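Long-range contacts in neuraminidase (Influenza A virus, PDB 4K3Y), which is a neuraminidase-like beta-propeller surface protein of a bat influenza A virus, with the fold of a sialidase but probably without its typical sialic-acid-cleaving activity: residues Leu11-Leu15 and Tyr200-Gly204; Glu37-Thr41 and Pro87-Leu93; Cys53-Ser59 and Asn78-Leu84; Glu96-Ala102 and Val113-Gly118; Cys156-Ile160 and Leu222-Phe228. The contacts are given in a common frame with arbitrary orientation. Residues are numbered along the deposited sequence.

Contact 1: Leu11-Leu15 and Tyr200-Gly204; sequences LGENL and YYTSG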
# COMPACT_ATOMS: atom_id res chain seq x y z
N LEU C 11 15.23 -22.12 10.92
CA LEU C 11 16.49 -21.40 10.92
C LEU C 11 17.65 -22.35 10.66
O LEU C 11 17.56 -23.55 10.97
CB LEU C 11 16.70 -20.72 12.27
CG LEU C 11 15.62 -19.77 12.79
CD1 LEU C 11 15.90 -19.39 14.24
CD2 LEU C 11 15.53 -18.51 11.93
N GLY C 12 18.73 -21.82 10.10
CA GLY C 12 19.96 -22.57 9.92
C GLY C 12 20.51 -23.07 11.25
O GLY C 12 20.48 -22.35 12.25
N GLU C 13 21.00 -24.30 11.25
CA GLU C 13 21.60 -24.84 12.46
C GLU C 13 22.98 -24.25 12.64
O GLU C 13 23.49 -24.14 13.77
CB GLU C 13 21.66 -26.37 12.39
CG GLU C 13 20.29 -27.03 12.43
CD GLU C 13 19.57 -26.82 13.75
OE1 GLU C 13 20.26 -26.71 14.80
OE2 GLU C 13 18.32 -26.75 13.74
N ASN C 14 23.59 -23.84 11.53
CA ASN C 14 24.93 -23.27 11.60
C ASN C 14 25.03 -21.79 11.22
O ASN C 14 24.63 -21.37 10.12
CB ASN C 14 25.93 -24.13 10.83
CG ASN C 14 26.55 -25.21 11.70
OD1 ASN C 14 26.72 -25.03 12.91
ND2 ASN C 14 26.87 -26.34 11.09
N LEU C 15 25.56 -21.01 12.14
CA LEU C 15 25.76 -19.59 11.93
C LEU C 15 26.86 -19.32 10.92
O LEU C 15 27.87 -20.03 10.89
CB LEU C 15 26.11 -18.90 13.26
CG LEU C 15 24.97 -18.16 13.96
CD1 LEU C 15 23.62 -18.83 13.67
CD2 LEU C 15 25.22 -18.13 15.44
N TYR C 200 19.23 -15.55 20.09
CA TYR C 200 19.46 -16.10 18.76
C TYR C 200 19.43 -17.62 18.83
O TYR C 200 19.58 -18.20 19.90
CB TYR C 200 20.79 -15.60 18.18
CG TYR C 200 22.02 -16.04 18.93
CD1 TYR C 200 22.44 -15.38 20.08
CD2 TYR C 200 22.77 -17.11 18.48
CE1 TYR C 200 23.58 -15.79 20.76
CE2 TYR C 200 23.90 -17.53 19.16
CZ TYR C 200 24.30 -16.87 20.29
OH TYR C 200 25.42 -17.28 20.96
N TYR C 201 19.22 -18.26 17.69
CA TYR C 201 19.23 -19.72 17.64
C TYR C 201 20.46 -20.22 16.87
O TYR C 201 20.78 -19.71 15.79
CB TYR C 201 17.96 -20.24 16.95
CG TYR C 201 17.94 -21.74 16.75
CD1 TYR C 201 17.53 -22.58 17.78
CD2 TYR C 201 18.32 -22.32 15.54
CE1 TYR C 201 17.50 -23.96 17.62
CE2 TYR C 201 18.30 -23.70 15.37
CZ TYR C 201 17.89 -24.52 16.41
OH TYR C 201 17.85 -25.89 16.27
N THR C 202 21.13 -21.21 17.44
CA THR C 202 22.07 -21.99 16.66
C THR C 202 22.38 -23.30 17.37
O THR C 202 22.28 -23.37 18.60
CB THR C 202 23.37 -21.21 16.38
OG1 THR C 202 24.16 -21.92 15.42
CG2 THR C 202 24.16 -21.00 17.67
N SER C 203 22.72 -24.33 16.59
CA SER C 203 23.18 -25.63 17.12
C SER C 203 22.20 -26.28 18.09
O SER C 203 22.61 -26.89 19.08
CB SER C 203 24.55 -25.48 17.80
OG SER C 203 25.59 -25.24 16.86
N GLY C 204 20.90 -26.12 17.82
CA GLY C 204 19.89 -26.74 18.65
C GLY C 204 19.53 -26.01 19.94
O GLY C 204 18.61 -26.43 20.65

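Contact 2: Glu37-Thr41 and Pro87-Leu93; sequences EQMLT and PPTPDKL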
# COMPACT_ATOMS: atom_id res chain seq x y z
N GLU C 37 6.99 14.28 10.19
CA GLU C 37 5.87 13.46 9.72
C GLU C 37 5.97 12.04 10.23
O GLU C 37 5.02 11.27 10.08
CB GLU C 37 5.80 13.41 8.19
CG GLU C 37 6.02 14.74 7.51
CD GLU C 37 7.48 14.98 7.20
OE1 GLU C 37 8.18 13.99 6.89
OE2 GLU C 37 7.92 16.14 7.28
N GLN C 38 7.12 11.69 10.80
CA GLN C 38 7.27 10.35 11.37
C GLN C 38 6.57 10.24 12.72
O GLN C 38 6.56 11.19 13.52
CB GLN C 38 8.74 9.94 11.49
CG GLN C 38 9.43 9.64 10.17
CD GLN C 38 10.85 9.10 10.35
OE1 GLN C 38 11.18 8.50 11.38
NE2 GLN C 38 11.70 9.32 9.35
N MET C 39 5.95 9.09 12.95
CA MET C 39 5.52 8.69 14.28
C MET C 39 6.75 8.66 15.21
O MET C 39 7.83 8.17 14.83
CB MET C 39 4.88 7.30 14.21
CG MET C 39 4.51 6.70 15.55
SD MET C 39 2.98 7.40 16.18
CE MET C 39 1.79 6.29 15.45
N LEU C 40 6.60 9.21 16.42
CA LEU C 40 7.62 9.10 17.45
C LEU C 40 7.62 7.69 18.00
O LEU C 40 6.62 7.20 18.49
CB LEU C 40 7.36 10.09 18.60
CG LEU C 40 8.01 11.47 18.50
CD1 LEU C 40 7.99 12.00 17.07
CD2 LEU C 40 7.29 12.44 19.42
N THR C 41 8.77 7.03 17.92
CA THR C 41 8.88 5.63 18.32
C THR C 41 9.67 5.46 19.61
O THR C 41 10.54 6.28 19.93
CB THR C 41 9.59 4.82 17.25
OG1 THR C 41 10.95 5.26 17.15
CG2 THR C 41 8.91 5.03 15.92
N PRO C 87 10.16 4.24 6.56
CA PRO C 87 9.97 5.20 7.65
C PRO C 87 8.63 4.94 8.35
O PRO C 87 7.71 4.42 7.72
CB PRO C 87 9.90 6.54 6.91
CG PRO C 87 9.25 6.18 5.60
CD PRO C 87 9.83 4.83 5.25
N PRO C 88 8.54 5.27 9.64
CA PRO C 88 7.24 5.18 10.32
C PRO C 88 6.38 6.41 10.08
O PRO C 88 6.06 7.15 11.01
CB PRO C 88 7.61 5.06 11.80
CG PRO C 88 8.94 5.75 11.90
CD PRO C 88 9.64 5.48 10.59
N THR C 89 6.03 6.62 8.81
CA THR C 89 5.00 7.57 8.41
C THR C 89 3.65 6.86 8.54
O THR C 89 3.60 5.63 8.48
CB THR C 89 5.22 7.99 6.96
OG1 THR C 89 5.31 6.82 6.13
CG2 THR C 89 6.50 8.80 6.84
N PRO C 90 2.57 7.63 8.73
CA PRO C 90 1.20 7.07 8.85
C PRO C 90 0.87 6.05 7.76
O PRO C 90 0.17 5.06 8.00
CB PRO C 90 0.30 8.30 8.68
CG PRO C 90 1.14 9.45 9.22
CD PRO C 90 2.60 9.09 8.97
N ASP C 91 1.39 6.30 6.56
CA ASP C 91 1.12 5.46 5.40
C ASP C 91 1.74 4.08 5.56
O ASP C 91 1.26 3.10 5.01
CB ASP C 91 1.65 6.14 4.13
CG ASP C 91 1.28 7.62 4.05
OD1 ASP C 91 0.80 8.17 5.07
OD2 ASP C 91 1.49 8.23 2.98
N LYS C 92 2.83 3.99 6.32
CA LYS C 92 3.56 2.73 6.39
C LYS C 92 3.27 1.90 7.66
O LYS C 92 3.73 0.76 7.79
CB LYS C 92 5.06 3.00 6.23
CG LYS C 92 5.45 3.54 4.86
CD LYS C 92 5.14 2.55 3.75
CE LYS C 92 5.63 3.06 2.40
NZ LYS C 92 5.27 4.50 2.23
N LEU C 93 2.47 2.47 8.57
CA LEU C 93 2.21 1.87 9.88
C LEU C 93 1.22 0.71 9.83
O LEU C 93 0.11 0.87 9.31
CB LEU C 93 1.63 2.92 10.83
CG LEU C 93 2.60 3.61 11.79
CD1 LEU C 93 3.94 3.82 11.14
CD2 LEU C 93 2.04 4.95 12.23

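Contact 3: Cys53-Ser59 and Asn78-Leu84; sequences CRRFFVS and NVYSVKL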
# COMPACT_ATOMS: atom_id res chain seq x y z
N CYS C 53 11.97 -8.36 7.15
CA CYS C 53 12.28 -7.95 8.52
C CYS C 53 11.34 -6.81 8.89
O CYS C 53 11.13 -5.89 8.10
CB CYS C 53 13.74 -7.50 8.62
SG CYS C 53 14.88 -8.89 8.62
N ARG C 54 10.74 -6.88 10.08
CA ARG C 54 9.90 -5.76 10.53
C ARG C 54 10.47 -5.07 11.76
O ARG C 54 11.09 -5.69 12.63
CB ARG C 54 8.44 -6.17 10.78
CG ARG C 54 7.69 -6.62 9.53
CD ARG C 54 6.20 -6.84 9.77
NE ARG C 54 5.43 -5.59 9.91
CZ ARG C 54 5.19 -4.72 8.93
NH1 ARG C 54 5.68 -4.92 7.71
NH2 ARG C 54 4.46 -3.62 9.16
N ARG C 55 10.24 -3.76 11.79
CA ARG C 55 10.62 -2.89 12.89
C ARG C 55 9.40 -2.70 13.78
O ARG C 55 8.47 -1.95 13.44
CB ARG C 55 11.02 -1.51 12.35
CG ARG C 55 11.99 -0.76 13.23
CD ARG C 55 11.50 0.61 13.63
NE ARG C 55 12.10 1.67 12.82
CZ ARG C 55 12.27 2.93 13.20
NH1 ARG C 55 11.91 3.34 14.40
NH2 ARG C 55 12.82 3.80 12.36
N PHE C 56 9.39 -3.39 14.91
CA PHE C 56 8.33 -3.20 15.89
C PHE C 56 8.67 -2.08 16.86
O PHE C 56 9.85 -1.85 17.18
CB PHE C 56 8.09 -4.50 16.62
CG PHE C 56 7.45 -5.52 15.76
CD1 PHE C 56 8.20 -6.26 14.86
CD2 PHE C 56 6.08 -5.72 15.82
CE1 PHE C 56 7.60 -7.19 14.05
CE2 PHE C 56 5.48 -6.64 15.01
CZ PHE C 56 6.23 -7.38 14.13
N PHE C 57 7.64 -1.40 17.34
CA PHE C 57 7.82 -0.32 18.30
C PHE C 57 6.52 0.09 18.98
O PHE C 57 5.41 -0.33 18.59
CB PHE C 57 8.46 0.90 17.64
CG PHE C 57 7.63 1.48 16.54
CD1 PHE C 57 6.65 2.44 16.81
CD2 PHE C 57 7.82 1.09 15.22
CE1 PHE C 57 5.88 2.99 15.80
CE2 PHE C 57 7.05 1.64 14.19
CZ PHE C 57 6.08 2.59 14.48
N VAL C 58 6.67 0.92 20.01
CA VAL C 58 5.54 1.54 20.69
C VAL C 58 5.55 3.03 20.36
O VAL C 58 6.62 3.63 20.30
CB VAL C 58 5.60 1.29 22.21
CG1 VAL C 58 4.46 2.01 22.93
CG2 VAL C 58 5.56 -0.23 22.49
N SER C 59 4.39 3.61 20.11
CA SER C 59 4.33 4.99 19.61
C SER C 59 4.27 6.01 20.74
O SER C 59 3.93 5.67 21.88
CB SER C 59 3.09 5.19 18.79
OG SER C 59 1.97 5.04 19.64
N ASN C 78 0.18 2.70 21.69
CA ASN C 78 -0.07 1.47 20.93
C ASN C 78 1.18 0.82 20.36
O ASN C 78 2.24 1.44 20.31
CB ASN C 78 -1.09 1.72 19.81
CG ASN C 78 -2.48 1.96 20.34
OD1 ASN C 78 -3.02 1.15 21.10
ND2 ASN C 78 -3.07 3.09 19.97
N VAL C 79 1.04 -0.44 19.93
CA VAL C 79 2.14 -1.16 19.26
C VAL C 79 1.99 -1.14 17.74
O VAL C 79 0.91 -1.39 17.20
CB VAL C 79 2.28 -2.62 19.74
CG1 VAL C 79 3.57 -3.22 19.18
CG2 VAL C 79 2.27 -2.70 21.27
N TYR C 80 3.08 -0.82 17.06
CA TYR C 80 3.07 -0.75 15.61
C TYR C 80 4.25 -1.51 15.05
O TYR C 80 5.17 -1.89 15.78
CB TYR C 80 3.15 0.71 15.14
CG TYR C 80 1.94 1.52 15.50
CD1 TYR C 80 1.85 2.15 16.75
CD2 TYR C 80 0.89 1.67 14.60
CE1 TYR C 80 0.73 2.91 17.08
CE2 TYR C 80 -0.23 2.42 14.93
CZ TYR C 80 -0.31 3.04 16.17
OH TYR C 80 -1.42 3.79 16.49
N SER C 81 4.22 -1.75 13.74
CA SER C 81 5.37 -2.27 13.03
C SER C 81 5.42 -1.57 11.68
O SER C 81 4.39 -1.06 11.22
CB SER C 81 5.30 -3.79 12.86
OG SER C 81 4.25 -4.16 12.00
N VAL C 82 6.61 -1.52 11.09
CA VAL C 82 6.77 -1.19 9.67
C VAL C 82 7.74 -2.19 9.07
O VAL C 82 8.41 -2.93 9.79
CB VAL C 82 7.33 0.24 9.43
CG1 VAL C 82 6.35 1.29 9.96
CG2 VAL C 82 8.70 0.38 10.07
N LYS C 83 7.80 -2.25 7.75
CA LYS C 83 8.80 -3.09 7.13
C LYS C 83 10.11 -2.38 7.38
O LYS C 83 10.21 -1.17 7.14
CB LYS C 83 8.54 -3.20 5.63
CG LYS C 83 9.40 -4.19 4.90
CD LYS C 83 9.37 -3.85 3.43
CE LYS C 83 9.86 -4.98 2.55
NZ LYS C 83 9.71 -4.58 1.12
N LEU C 84 11.10 -3.10 7.91
CA LEU C 84 12.43 -2.50 8.13
C LEU C 84 12.98 -1.93 6.83
O LEU C 84 13.13 -2.66 5.84
CB LEU C 84 13.42 -3.51 8.70
CG LEU C 84 14.84 -2.96 8.87
CD1 LEU C 84 14.93 -1.94 10.01
CD2 LEU C 84 15.83 -4.10 9.10

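Contact 4: Glu96-Ala102 and Val113-Gly118; sequences EAVGWSA and VLSVAG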
# COMPACT_ATOMS: atom_id res chain seq x y z
N GLU C 96 -0.77 -3.03 15.66
CA GLU C 96 -0.46 -4.39 16.09
C GLU C 96 -1.20 -4.85 17.34
O GLU C 96 -1.71 -5.98 17.41
CB GLU C 96 1.05 -4.55 16.25
CG GLU C 96 1.82 -4.52 14.93
CD GLU C 96 1.79 -5.87 14.20
OE1 GLU C 96 1.06 -6.80 14.65
OE2 GLU C 96 2.52 -6.01 13.18
N ALA C 97 -1.26 -3.97 18.34
CA ALA C 97 -1.83 -4.33 19.64
C ALA C 97 -1.95 -3.09 20.52
O ALA C 97 -1.50 -2.01 20.15
CB ALA C 97 -0.97 -5.39 20.34
N VAL C 98 -2.57 -3.27 21.68
CA VAL C 98 -2.58 -2.24 22.70
C VAL C 98 -1.53 -2.61 23.73
O VAL C 98 -1.49 -3.75 24.19
CB VAL C 98 -3.94 -2.17 23.39
CG1 VAL C 98 -4.10 -0.84 24.12
CG2 VAL C 98 -5.04 -2.35 22.37
N GLY C 99 -0.66 -1.66 24.06
CA GLY C 99 0.34 -1.89 25.07
C GLY C 99 1.45 -0.87 25.09
O GLY C 99 1.50 0.01 24.22
N TRP C 100 2.33 -0.98 26.09
CA TRP C 100 3.52 -0.13 26.18
C TRP C 100 4.77 -0.97 26.01
O TRP C 100 5.88 -0.44 25.92
CB TRP C 100 3.60 0.59 27.53
CG TRP C 100 2.45 0.36 28.45
CD1 TRP C 100 2.16 -0.77 29.16
CD2 TRP C 100 1.43 1.32 28.79
NE1 TRP C 100 1.02 -0.59 29.91
CE2 TRP C 100 0.55 0.69 29.71
CE3 TRP C 100 1.17 2.65 28.42
CZ2 TRP C 100 -0.56 1.34 30.24
CZ3 TRP C 100 0.06 3.29 28.95
CH2 TRP C 100 -0.79 2.64 29.85
N SER C 101 4.60 -2.28 25.97
CA SER C 101 5.74 -3.18 25.95
C SER C 101 5.39 -4.42 25.12
O SER C 101 4.38 -5.09 25.35
CB SER C 101 6.12 -3.56 27.39
OG SER C 101 7.08 -4.62 27.43
N ALA C 102 6.23 -4.71 24.13
CA ALA C 102 5.94 -5.81 23.23
C ALA C 102 7.17 -6.62 22.84
O ALA C 102 8.28 -6.11 22.76
CB ALA C 102 5.19 -5.31 21.98
N VAL C 113 2.46 -11.71 18.62
CA VAL C 113 2.82 -10.48 19.30
C VAL C 113 2.42 -10.54 20.77
O VAL C 113 1.23 -10.61 21.11
CB VAL C 113 2.13 -9.27 18.64
CG1 VAL C 113 2.39 -8.00 19.45
CG2 VAL C 113 2.60 -9.11 17.21
N LEU C 114 3.42 -10.51 21.66
CA LEU C 114 3.14 -10.40 23.09
C LEU C 114 3.17 -8.94 23.50
O LEU C 114 4.19 -8.27 23.34
CB LEU C 114 4.12 -11.20 23.93
CG LEU C 114 4.05 -12.69 23.61
CD1 LEU C 114 5.10 -13.05 22.56
CD2 LEU C 114 4.20 -13.53 24.87
N SER C 115 2.05 -8.46 24.04
CA SER C 115 1.92 -7.06 24.39
C SER C 115 1.41 -6.88 25.83
O SER C 115 0.37 -7.43 26.20
CB SER C 115 0.99 -6.34 23.40
OG SER C 115 0.94 -4.95 23.65
N VAL C 116 2.16 -6.11 26.62
CA VAL C 116 1.77 -5.76 27.99
C VAL C 116 0.84 -4.55 28.00
O VAL C 116 1.15 -3.52 27.42
CB VAL C 116 3.00 -5.42 28.88
CG1 VAL C 116 2.55 -4.98 30.28
CG2 VAL C 116 3.95 -6.60 28.97
N ALA C 117 -0.29 -4.67 28.69
CA ALA C 117 -1.29 -3.61 28.72
C ALA C 117 -1.92 -3.54 30.10
O ALA C 117 -1.57 -4.33 30.99
CB ALA C 117 -2.36 -3.85 27.66
N GLY C 118 -2.85 -2.60 30.29
CA GLY C 118 -3.58 -2.46 31.54
C GLY C 118 -2.69 -2.25 32.75
O GLY C 118 -1.87 -1.33 32.78

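Contact 5: Cys156-Ile160 and Leu222-Phe228; sequences CYTII and LEFDQSF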
# COMPACT_ATOMS: atom_id res chain seq x y z
N CYS C 156 7.13 -21.27 19.11
CA CYS C 156 7.78 -20.01 19.44
C CYS C 156 8.10 -19.93 20.92
O CYS C 156 7.29 -20.32 21.76
CB CYS C 156 6.90 -18.83 19.05
SG CYS C 156 6.55 -18.72 17.28
N TYR C 157 9.28 -19.41 21.24
CA TYR C 157 9.69 -19.28 22.64
C TYR C 157 9.91 -17.81 23.05
O TYR C 157 10.38 -16.99 22.25
CB TYR C 157 10.93 -20.14 22.92
CG TYR C 157 10.79 -21.58 22.44
CD1 TYR C 157 11.15 -21.94 21.14
CD2 TYR C 157 10.30 -22.57 23.28
CE1 TYR C 157 11.03 -23.26 20.70
CE2 TYR C 157 10.18 -23.89 22.85
CZ TYR C 157 10.55 -24.22 21.56
OH TYR C 157 10.42 -25.53 21.14
N THR C 158 9.54 -17.48 24.28
CA THR C 158 9.73 -16.13 24.79
C THR C 158 9.92 -16.20 26.30
O THR C 158 9.56 -17.20 26.93
CB THR C 158 8.55 -15.20 24.44
OG1 THR C 158 8.84 -13.86 24.88
CG2 THR C 158 7.26 -15.68 25.10
N ILE C 159 10.50 -15.14 26.87
CA ILE C 159 10.72 -15.08 28.31
C ILE C 159 9.98 -13.88 28.91
O ILE C 159 10.01 -12.79 28.34
CB ILE C 159 12.23 -15.02 28.63
CG1 ILE C 159 12.92 -16.25 28.03
CG2 ILE C 159 12.46 -14.96 30.14
CD1 ILE C 159 14.42 -16.11 27.81
N ILE C 160 9.30 -14.09 30.03
CA ILE C 160 8.53 -13.03 30.68
C ILE C 160 8.95 -12.83 32.13
O ILE C 160 9.17 -13.79 32.87
CB ILE C 160 7.02 -13.29 30.60
CG1 ILE C 160 6.60 -13.36 29.13
CG2 ILE C 160 6.22 -12.22 31.35
CD1 ILE C 160 5.12 -13.51 28.93
N LEU C 222 21.75 -17.18 29.04
CA LEU C 222 20.88 -18.35 29.07
C LEU C 222 21.04 -19.14 27.77
O LEU C 222 21.26 -18.56 26.70
CB LEU C 222 19.42 -17.91 29.19
CG LEU C 222 18.41 -18.66 30.06
CD1 LEU C 222 17.00 -18.44 29.53
CD2 LEU C 222 18.71 -20.14 30.20
N GLU C 223 20.94 -20.46 27.88
CA GLU C 223 20.75 -21.32 26.71
C GLU C 223 19.71 -22.38 27.07
O GLU C 223 19.60 -22.79 28.23
CB GLU C 223 22.06 -21.93 26.22
CG GLU C 223 22.66 -23.01 27.11
CD GLU C 223 23.99 -23.54 26.57
OE1 GLU C 223 24.63 -22.83 25.76
OE2 GLU C 223 24.37 -24.68 26.94
N PHE C 224 18.92 -22.81 26.08
CA PHE C 224 17.91 -23.84 26.32
C PHE C 224 17.45 -24.50 25.02
O PHE C 224 17.52 -23.90 23.94
CB PHE C 224 16.71 -23.25 27.07
CG PHE C 224 15.98 -22.17 26.32
CD1 PHE C 224 16.36 -20.85 26.45
CD2 PHE C 224 14.90 -22.48 25.49
CE1 PHE C 224 15.68 -19.85 25.76
CE2 PHE C 224 14.22 -21.49 24.79
CZ PHE C 224 14.60 -20.17 24.92
N ASP C 225 17.00 -25.75 25.13
CA ASP C 225 16.44 -26.46 23.98
C ASP C 225 14.93 -26.57 24.11
O ASP C 225 14.35 -26.02 25.06
CB ASP C 225 17.10 -27.84 23.79
CG ASP C 225 17.17 -28.66 25.07
OD1 ASP C 225 16.16 -28.71 25.81
OD2 ASP C 225 18.24 -29.26 25.34
N GLN C 226 14.30 -27.27 23.17
CA GLN C 226 12.84 -27.34 23.10
C GLN C 226 12.21 -28.10 24.26
O GLN C 226 11.02 -27.93 24.55
CB GLN C 226 12.38 -27.92 21.76
CG GLN C 226 13.01 -29.24 21.37
CD GLN C 226 12.65 -29.65 19.96
OE1 GLN C 226 11.64 -29.22 19.41
NE2 GLN C 226 13.49 -30.49 19.36
N SER C 227 13.02 -28.92 24.94
CA SER C 227 12.55 -29.67 26.10
C SER C 227 12.64 -28.85 27.39
O SER C 227 12.47 -29.39 28.48
CB SER C 227 13.32 -30.99 26.22
OG SER C 227 14.71 -30.82 25.99
N PHE C 228 12.89 -27.55 27.24
CA PHE C 228 13.12 -26.63 28.37
C PHE C 228 14.28 -27.04 29.28
O PHE C 228 14.27 -26.78 30.49
CB PHE C 228 11.85 -26.40 29.18
CG PHE C 228 10.85 -25.51 28.50
CD1 PHE C 228 11.22 -24.73 27.41
CD2 PHE C 228 9.54 -25.44 28.95
CE1 PHE C 228 10.30 -23.91 26.78
CE2 PHE C 228 8.62 -24.62 28.32
CZ PHE C 228 9.00 -23.85 27.24

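Contact 1: Leu11-Leu15 and Tyr200-Gly204
Leu11 enters the contact with its side chain aimed at the strand end: CD1 of Leu11 rests 3.5 Å from CB of Tyr201, an apolar touch that suits a buried leucine. At Gly12 the carbonyl oxygen lies near the edge of the Tyr201 ring, Gly12 O being 3.9 Å from CD2 of Tyr201. Glu13 does most of the polar work. Its side chain, folded by m rotamers at chi1 and chi2, brings the carboxylate to the phenol, Tyr201 OH donating to Glu13 OE2 at 2.7 Å, while the main-chain oxygen takes two more bonds: Thr202 OG1 donates to Glu13 O at 2.8 Å and Ser203 N to the same Glu13 O at 2.9 Å. One carbonyl is thus held by a side chain and a backbone amide together. Asn14, exposed, adds little. Leu15 then returns to apolar contact, with CD2 of Leu15 4.0 Å from CE2 of Tyr200, whose hydroxyl is bonded to the Glu270 carbonyl. Ser203 and Gly204 both have positive phi, as the tight turn between strands 197-202 and 205-211 requires. The loop 11-15, which precedes strand 20-26, therefore lies over this turn, and Gln332 binds it through Gly12 N and the backbone of Asn14.

Contact 2: Glu37-Thr41 and Pro87-Leu93
Pro88, Gln38 and Met39 lose the most surface here. Pro88 is the centre of an inverse gamma turn, a tight bend that a proline ring tolerates well and that leaves its carbonyl oxygen available: Met39 N donates to Pro88 O at 2.7 Å, the one hydrogen bond between the segments, and Gln38 CA adds a CA-H...O contact to Pro88 O at 3.4 Å. The Gln38 side chain lies along the proline, OE1 of Gln38 being 3.5 Å from CD of Pro88. Met39, long and flexible, points toward the loop; CE of Met39 reaches CD2 of Leu93 at 3.5 Å, and CB of Met39 stands 4.3 Å from CB of Pro88. At the periphery, Glu37 O approaches CD of Pro90 at 3.4 Å. Nearby, Lys92 NZ bonds to Asp91 O of a second subunit, so the 87-93 loop also belongs to the tetramer interface. The whole is a proline-rich connection between the last two strands of a propeller blade, folded back against the lead-in to the blade's first strand, 40-48.

Contact 3: Cys53-Ser59 and Asn78-Leu84
Strands 53-59 and 78-83 run antiparallel at 153°, joined by pairs of backbone bonds such as Arg55 N to Val82 O (2.8 Å) and Tyr80 N to Phe57 O (2.8 Å). The rotamers decide what each face does. On the face of Phe56, Ser81, Val58 and Val79, Phe56 takes chi1 m, which places its ring flat beneath Ser81: CB of Ser81 lies 3.7 Å from the Phe56 ring centroid in a CH-pi contact, a place where a small residue is needed. Ser81, in the p rotamer, has its hydroxyl at the guanidinium edge of Arg54, accepting from Arg54 NE at 2.8 Å and Arg54 NH2 at 2.9 Å; Arg54 bends there through a p chi3, and its NH1 forms a salt bridge with Glu52. On the opposite face, with Arg55, Tyr80 and Val82, Phe57 adopts chi1 p, folding its ring over the neighbouring strand, so that CZ of Phe57 is 3.5 Å from CB of Tyr80. Tyr80, m, carries its ring outward, away from strand 53-59, with Ser59 OG at its edge, 3.6 Å from CE1 of Tyr80. Leu84 N donates to Cys53 O at 2.8 Å, beside the Cys48–Cys53 disulfide. These are the second and third strands of a four-stranded antiparallel blade, the repeating unit of the neuraminidase beta-propeller.

Contact 4: Glu96-Ala102 and Val113-Gly118
One short segment meets strand 113-117 in two different ways. Strand 96-98 runs beside it in nearly the same direction, at 21° and 7.1 Å between axes, without being its sheet partner; after the bend at Gly99 and Trp100 the chain comes back as an antiparallel neighbour. Glycine is demanded at the bend: a CB on Gly99 would clash with Ser115 OG and Val116 O, and CA of Gly99 already sits 3.0 Å from Val116 O. Three hydrogen bonds fasten the turn. Ser115 OG donates to Val98 O at 2.8 Å, reaching from one sheet to the end of the next; Trp100 N donates to Val116 O at 3.1 Å; and Val116 N donates to Ser101 O at 2.8 Å. Before the bend, small side chains allow close approach, CB of Ala97 lying 3.8 Å from CB of Ser115 and 4.3 Å from CG1 of Val113. The exposed Trp100 covers the strand end, CD1 of Trp100 lying 4.4 Å from CG1 of Val116. Glu96 bonds Ser81 through OE2, while OE1 of Glu96 lies 3.8 Å from CG2 of Val113. Thus the propeller steps from the outermost strand of one blade to the innermost of the next, and the chemistry divides accordingly: small side chains let the two blades pack closely, while Val98 O at the end of one sheet is taken by a serine hydroxyl and Val116 O by the Trp100 amide in the turn.

Contact 5: Cys156-Ile160 and Leu222-Phe228
Two sheets face each other here across a gap that side chains must fill, since the axes of strands 156-160 and 222-224 stay 11.1 Å apart even at their closest. Tyr157 is the main projection. Its ring stands out from strand 156-160 into a hollow lined by Phe224, Gln226 and Phe228: CB of Tyr157 meets CE2 of Phe224 at 4.0 Å, CD2 of Tyr157 meets CE1 of Phe228 at 3.7 Å, and the tip, Tyr157 OH, stops 3.2 Å from CB of Gln226. The rings of Tyr157 and Phe228 touch edge to edge, so this is filling of space and not a stack. A tyrosine suits the position because its ring spans the gap while its hydroxyl, near the rim, is hydrogen-bonded to Thr155 OG1. Two residues on, Ile159 makes a second, smaller bump. CD1 of Ile159 fits between CD1 of Leu222 at 3.9 Å and CE1 of Phe224 at 4.4 Å, a shallow apolar notch. Phe224, reaching back from the other sheet, in turn lodges between Tyr157 and Ile159. The wall of the hollow is shaped by the type I turn from Asp225 to Phe228, closed by Phe228 N to Asp225 O at 3.0 Å and braced by Ser227 OG to Asp225 OD1 at 2.6 Å; Phe228 also makes a cation-pi contact with Arg175. Such face-to-face packing of consecutive blades is characteristic of a beta-propeller.

Contacts 2, 3 and 4 form a continuous run: contacts 2 and 3 share the blade that begins with strand 40-48 and ends with strand 94-98, and contact 4 carries that blade to the next, with Ser81 bonded to Glu96 where contacts 3 and 4 meet. Contact 4 also packs on contact 5 through Leu114, and contact 5 shares a sheet with contact 1, touching it at Gly204 and Asp225. Contacts 2 to 5 are mostly buried, contact 1 only partly. Chemistry follows place: contact 3 is regular strand pairing, contact 4 adds a serine bond at a crossing, contact 5 is mainly apolar between sheets, contact 2 has one backbone bond beside other subunits, and contact 1 combines carbonyl and carboxylate acceptors, joining a loop to a strand end and turn.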